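Local structure of 1,4-dihydroxy-2-naphthoyl-CoA hydrolase (Escherichia coli, 1VH5) at residues Val62-Ile67 and Leu85-Asn90; Gln117-Asp122 and Cys128-Leu133. The protein hydrolyses 1,4-dihydroxy-2-naphthoyl-CoA to 1,4-dihydroxy-2-naphthoate and CoA, a step on the way to menaquinone, and also cleaves many other acyl-CoA thioesters. All coordinates share one frame; numbering follows the deposited sequence. Where two conformers were deposited one is given.

In the fold
Both contacts belong to the hotdog fold, an antiparallel sheet curled around one long helix. Interaction 1 sets helix 57-74 against strand 81-91; interaction 2, which follows later in the chain, is the hairpin of strands 113-121 and 127-138. Their centres lie about 8 Å apart, and the link between them is strand 127-138, which pairs with 113-121 along one edge and with 81-91 along the other. N90 N to S130 O and N88 O to R132 N are probable hydrogen bonds between the two contacts, while A64 of the helix packs on S131. The inferred catalytic residue E65 sits on a helix backed by continuous sheet, facing a second subunit that contributes H91.

Interaction 1: residues Val62-Ile67 and Leu85-Asn90; sequences VLAESI and LEINAN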
loop_
_atom_site.group_PDB
_atom_site.type_symbol
_atom_site.label_atom_id
_atom_site.label_comp_id
_atom_site.label_asym_id
_atom_site.label_seq_id
_atom_site.Cartn_x
_atom_site.Cartn_y
_atom_site.Cartn_z
ATOM N N VAL A 62 -0.826 3.049 1.404
ATOM C CA VAL A 62 -0.037 3.626 2.491
ATOM C C VAL A 62 -0.826 4.727 3.222
ATOM O O VAL A 62 -0.882 4.759 4.452
ATOM C CB VAL A 62 1.305 4.208 2.003
ATOM C CG1 VAL A 62 2.025 4.908 3.164
ATOM C CG2 VAL A 62 2.218 3.095 1.440
ATOM N N LEU A 63 -1.444 5.612 2.463
ATOM C CA LEU A 63 -2.225 6.693 3.063
ATOM C C LEU A 63 -3.372 6.101 3.908
ATOM O O LEU A 63 -3.552 6.468 5.105
ATOM C CB LEU A 63 -2.719 7.681 1.995
ATOM C CG LEU A 63 -3.627 8.815 2.522
ATOM C CD1 LEU A 63 -2.881 9.711 3.525
ATOM C CD2 LEU A 63 -4.134 9.636 1.345
ATOM N N ALA A 64 -4.127 5.158 3.329
ATOM C CA ALA A 64 -5.270 4.567 4.029
ATOM C C ALA A 64 -4.815 3.879 5.303
ATOM O O ALA A 64 -5.451 4.045 6.365
ATOM C CB ALA A 64 -6.006 3.573 3.130
ATOM N N GLU A 65 -3.749 3.073 5.239
ATOM C CA GLU A 65 -3.323 2.337 6.418
ATOM C C GLU A 65 -2.749 3.294 7.456
ATOM O O GLU A 65 -2.910 3.068 8.659
ATOM C CB GLU A 65 -2.302 1.232 6.057
ATOM C CG GLU A 65 -1.938 0.378 7.275
ATOM C CD GLU A 65 -1.641 -1.067 6.978
ATOM O OE1 GLU A 65 -2.013 -1.582 5.889
ATOM O OE2 GLU A 65 -1.009 -1.661 7.864
ATOM N N SER A 66 -2.040 4.343 7.023
ATOM C CA SER A 66 -1.465 5.307 7.988
ATOM C C SER A 66 -2.558 6.002 8.786
ATOM O O SER A 66 -2.402 6.224 9.985
ATOM C CB SER A 66 -0.671 6.366 7.234
ATOM O OG SER A 66 0.475 5.805 6.595
ATOM N N ILE A 67 -3.652 6.360 8.127
ATOM C CA ILE A 67 -4.776 7.045 8.790
ATOM C C ILE A 67 -5.539 6.072 9.663
ATOM O O ILE A 67 -5.778 6.338 10.845
ATOM C CB ILE A 67 -5.764 7.703 7.797
ATOM C CG1 ILE A 67 -5.066 8.756 6.925
ATOM C CG2 ILE A 67 -6.877 8.419 8.575
ATOM C CD1 ILE A 67 -5.889 9.155 5.728
ATOM N N LEU A 85 -4.655 -6.259 10.494
ATOM C CA LEU A 85 -4.839 -7.618 10.003
ATOM C C LEU A 85 -4.986 -7.703 8.493
ATOM O O LEU A 85 -4.352 -8.547 7.885
ATOM C CB LEU A 85 -6.054 -8.288 10.667
ATOM C CG LEU A 85 -6.039 -8.398 12.188
ATOM C CD1 LEU A 85 -7.415 -8.951 12.593
ATOM C CD2 LEU A 85 -4.896 -9.251 12.729
ATOM N N GLU A 86 -5.864 -6.880 7.905
ATOM C CA GLU A 86 -6.195 -7.028 6.496
ATOM C C GLU A 86 -6.500 -5.610 6.020
ATOM O O GLU A 86 -7.150 -4.825 6.702
ATOM C CB GLU A 86 -7.407 -7.944 6.324
ATOM C CG GLU A 86 -7.564 -8.578 4.919
ATOM C CD GLU A 86 -8.366 -7.774 3.891
ATOM O OE1 GLU A 86 -8.913 -6.699 4.232
ATOM O OE2 GLU A 86 -8.428 -8.222 2.713
ATOM N N ILE A 87 -6.069 -5.301 4.804
ATOM C CA ILE A 87 -6.459 -4.073 4.138
ATOM C C ILE A 87 -6.839 -4.406 2.705
ATOM O O ILE A 87 -6.234 -5.308 2.090
ATOM C CB ILE A 87 -5.323 -3.055 4.223
ATOM C CG1 ILE A 87 -5.773 -1.686 3.714
ATOM C CG2 ILE A 87 -4.040 -3.555 3.466
ATOM C CD1 ILE A 87 -5.161 -0.484 4.351
ATOM N N ASN A 88 -7.839 -3.711 2.182
ATOM C CA ASN A 88 -8.280 -3.927 0.817
ATOM C C ASN A 88 -8.662 -2.601 0.210
ATOM O O ASN A 88 -8.998 -1.650 0.938
ATOM C CB ASN A 88 -9.408 -4.953 0.763
ATOM C CG ASN A 88 -10.585 -4.521 1.575
ATOM O OD1 ASN A 88 -11.328 -3.627 1.167
ATOM N ND2 ASN A 88 -10.749 -5.117 2.749
ATOM N N ALA A 89 -8.569 -2.493 -1.109
ATOM C CA ALA A 89 -8.836 -1.228 -1.794
ATOM C C ALA A 89 -9.259 -1.460 -3.202
ATOM O O ALA A 89 -8.731 -2.371 -3.877
ATOM C CB ALA A 89 -7.603 -0.295 -1.753
ATOM N N ASN A 90 -10.186 -0.620 -3.646
ATOM C CA ASN A 90 -10.469 -0.486 -5.051
ATOM C C ASN A 90 -9.947 0.820 -5.619
ATOM O O ASN A 90 -10.200 1.896 -5.051
ATOM C CB ASN A 90 -11.960 -0.557 -5.263
ATOM C CG ASN A 90 -12.295 -0.866 -6.628
ATOM O OD1 ASN A 90 -12.200 0.005 -7.493
ATOM N ND2 ASN A 90 -12.640 -2.171 -6.888
#
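E65 and I87 meet where the central helix of the hotdog fold lies over the sheet, and the contact is almost wholly apolar on the strand side. The methyl CD1 of I87 touches E65 twice: CB of E65 is 3.7 Å from it, and OE1 of E65 approaches it as closely. OE1 also rests against the other branch of I87, 3.7 Å from CG2, so both methyls of I87 press on this one oxygen from the strand side. A64 adds a looser touch, its CB standing 4.3 Å from CD1 of I87.

With CG anti to the backbone N (chi1 -175°) and a bend at chi2, the acid end of E65 turns towards the strand. No hydrogen bond joins the two segments; OE1 instead bonds NE2 of H91 from the second subunit, a substrate-binding residue. E65 is the inferred nucleophile or proton acceptor, and I87 thus packs beside the active site at the dimer interface. There the strand pairs antiparallel with its counterpart in the other chain, extending the sheet.

Other polar bonds stay inside each segment. On the strand, ND2 of N88 donates to OE1 of E86 (2.8 Å), which accepts through its syn lone pair. Along the helix, O of V62 is gripped from opposite faces of its carbonyl plane, by N of S66 at 2.9 Å and by OG of S66 at 2.7 Å.

Interaction 2: residues Gln117-Asp122 and Cys128-Leu133; sequences QIEIFD and CCSSRL
I120 O takes two backbone donors from the opposing strand: C128 N at 2.7 Å, nearly straight at hydrogen (167°), and C129 N at a longer 3.2 Å. Both cysteines therefore face one residue, the signature of a classic beta bulge. I120 N returns a bond of 2.8 Å to C129 O. Further along, I118 and S131 exchange a reciprocal pair of backbone bonds, each 2.9 Å between N and O. In one of its two conformers S131 OG adds a further bond, to I118 O at 3.0 Å; there chi1 of 76° places the hydroxyl between the backbone N and the carbonyl carbon, but the alternate conformer makes this bond less certain.

These bonds knit a beta hairpin within the hotdog sheet, its strands antiparallel at 162°. I118, I120, C129 and S131 project from the face turned to helix 57-74, where I118 and S131 pack on A64, and I120 and C129 on S60. Q117, E119, S130 and R132 occupy the other face.

Across the strands CB of I120 meets CB of C129 at 4.1 Å, and CD1 of I118 packs against CB of L133. From the bulge itself, SG of C128 rests 3.8 Å from CB of D122, whose carboxylate forms a salt bridge with R126 of the hairpin turn.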
loop_
_atom_site.group_PDB
_atom_site.type_symbol
_atom_site.label_atom_id
_atom_site.label_comp_id
_atom_site.label_asym_id
_atom_site.label_seq_id
_atom_site.Cartn_x
_atom_site.Cartn_y
_atom_site.Cartn_z
ATOM N N GLN A 117 -13.176 2.507 7.317
ATOM C CA GLN A 117 -13.321 2.775 5.887
ATOM C C GLN A 117 -12.533 4.049 5.585
ATOM O O GLN A 117 -12.718 5.102 6.242
ATOM C CB GLN A 117 -14.778 2.946 5.537
ATOM C CG GLN A 117 -15.081 3.130 4.019
ATOM C CD GLN A 117 -16.568 2.914 3.759
ATOM O OE1 GLN A 117 -17.044 1.783 3.694
ATOM N NE2 GLN A 117 -17.297 3.981 3.685
ATOM N N ILE A 118 -11.644 3.986 4.589
ATOM C CA ILE A 118 -10.930 5.178 4.189
ATOM C C ILE A 118 -11.190 5.422 2.702
ATOM O O ILE A 118 -10.882 4.569 1.850
ATOM C CB ILE A 118 -9.414 5.106 4.442
ATOM C CG1 ILE A 118 -9.069 4.645 5.870
ATOM C CG2 ILE A 118 -8.818 6.498 4.087
ATOM C CD1 ILE A 118 -9.027 3.118 6.047
ATOM N N GLU A 119 -11.753 6.595 2.388
ATOM C CA GLU A 119 -11.965 6.987 1.000
ATOM C C GLU A 119 -10.949 8.075 0.664
ATOM O O GLU A 119 -10.704 8.987 1.473
ATOM C CB GLU A 119 -13.400 7.485 0.783
ATOM C CG GLU A 119 -14.476 6.398 0.861
ATOM C CD GLU A 119 -15.892 6.953 0.654
ATOM O OE1 GLU A 119 -16.189 8.091 1.110
ATOM O OE2 GLU A 119 -16.731 6.257 0.032
ATOM N N ILE A 120 -10.348 7.974 -0.527
ATOM C CA ILE A 120 -9.303 8.923 -0.908
ATOM C C ILE A 120 -9.781 9.668 -2.128
ATOM O O ILE A 120 -10.191 9.072 -3.121
ATOM C CB ILE A 120 -8.012 8.164 -1.196
ATOM C CG1 ILE A 120 -7.558 7.462 0.102
ATOM C CG2 ILE A 120 -6.913 9.132 -1.788
ATOM C CD1 ILE A 120 -6.476 6.524 -0.102
ATOM N N PHE A 121 -9.728 10.993 -2.051
ATOM C CA PHE A 121 -10.269 11.900 -3.069
ATOM C C PHE A 121 -9.153 12.772 -3.632
ATOM O O PHE A 121 -8.177 13.101 -2.952
ATOM C CB PHE A 121 -11.355 12.836 -2.488
ATOM C CG PHE A 121 -12.504 12.107 -1.840
ATOM C CD1 PHE A 121 -12.400 11.685 -0.504
ATOM C CD2 PHE A 121 -13.644 11.825 -2.555
ATOM C CE1 PHE A 121 -13.440 10.982 0.108
ATOM C CE2 PHE A 121 -14.709 11.109 -1.949
ATOM C CZ PHE A 121 -14.594 10.719 -0.606
ATOM N N ASP A 122 -9.304 13.171 -4.883
ATOM C CA ASP A 122 -8.394 14.165 -5.463
ATOM C C ASP A 122 -8.839 15.581 -5.096
ATOM O O ASP A 122 -9.827 15.774 -4.393
ATOM C CB ASP A 122 -8.268 13.948 -6.983
ATOM C CG ASP A 122 -9.548 14.242 -7.739
ATOM O OD1 ASP A 122 -9.685 13.749 -8.899
ATOM O OD2 ASP A 122 -10.457 14.973 -7.269
ATOM N N CYS A 128 -10.982 8.530 -5.695
ATOM C CA CYS A 128 -9.951 7.831 -6.446
ATOM C C CYS A 128 -9.693 6.423 -5.908
ATOM O O CYS A 128 -9.265 5.549 -6.643
ATOM C CB CYS A 128 -8.628 8.600 -6.378
ATOM S SG CYS A 128 -8.711 10.177 -7.279
ATOM N N CYS A 129 -9.862 6.214 -4.604
ATOM C CA CYS A 129 -9.601 4.894 -4.034
ATOM C C CYS A 129 -10.560 4.709 -2.842
ATOM O O CYS A 129 -10.739 5.627 -2.048
ATOM C CB CYS A 129 -8.135 4.808 -3.578
ATOM S SG CYS A 129 -7.647 3.237 -2.791
ATOM N N SER A 130 -11.154 3.517 -2.707
ATOM C CA SER A 130 -11.983 3.233 -1.546
ATOM C C SER A 130 -11.402 1.998 -0.865
ATOM O O SER A 130 -11.225 0.960 -1.502
ATOM C CB SER A 130 -13.412 2.949 -1.999
ATOM O OG SER A 130 -14.203 2.553 -0.881
ATOM N N SER A 131 -11.120 2.102 0.422
ATOM C CA SER A 131 -10.386 1.084 1.147
ATOM C C SER A 131 -11.065 0.746 2.466
ATOM O O SER A 131 -11.851 1.542 3.003
ATOM C CB SER A 131 -8.962 1.496 1.380
ATOM O OG SER A 131 -8.912 2.444 2.405
ATOM N N ARG A 132 -10.788 -0.458 2.952
ATOM C CA ARG A 132 -11.176 -0.876 4.297
ATOM C C ARG A 132 -9.985 -1.514 5.015
ATOM O O ARG A 132 -9.239 -2.251 4.385
ATOM C CB ARG A 132 -12.303 -1.922 4.227
ATOM C CG ARG A 132 -13.691 -1.407 3.820
ATOM C CD ARG A 132 -14.851 -2.387 4.127
ATOM N NE ARG A 132 -14.531 -3.789 3.784
ATOM C CZ ARG A 132 -14.677 -4.297 2.566
ATOM N NH1 ARG A 132 -14.334 -5.530 2.332
ATOM N NH2 ARG A 132 -15.166 -3.599 1.556
ATOM N N LEU A 133 -9.816 -1.238 6.325
ATOM C CA LEU A 133 -8.773 -1.787 7.166
ATOM C C LEU A 133 -9.420 -2.465 8.345
ATOM O O LEU A 133 -10.271 -1.865 9.011
ATOM C CB LEU A 133 -7.865 -0.629 7.649
ATOM C CG LEU A 133 -6.802 -1.016 8.684
ATOM C CD1 LEU A 133 -5.702 -1.944 8.149
ATOM C CD2 LEU A 133 -6.201 0.250 9.401
#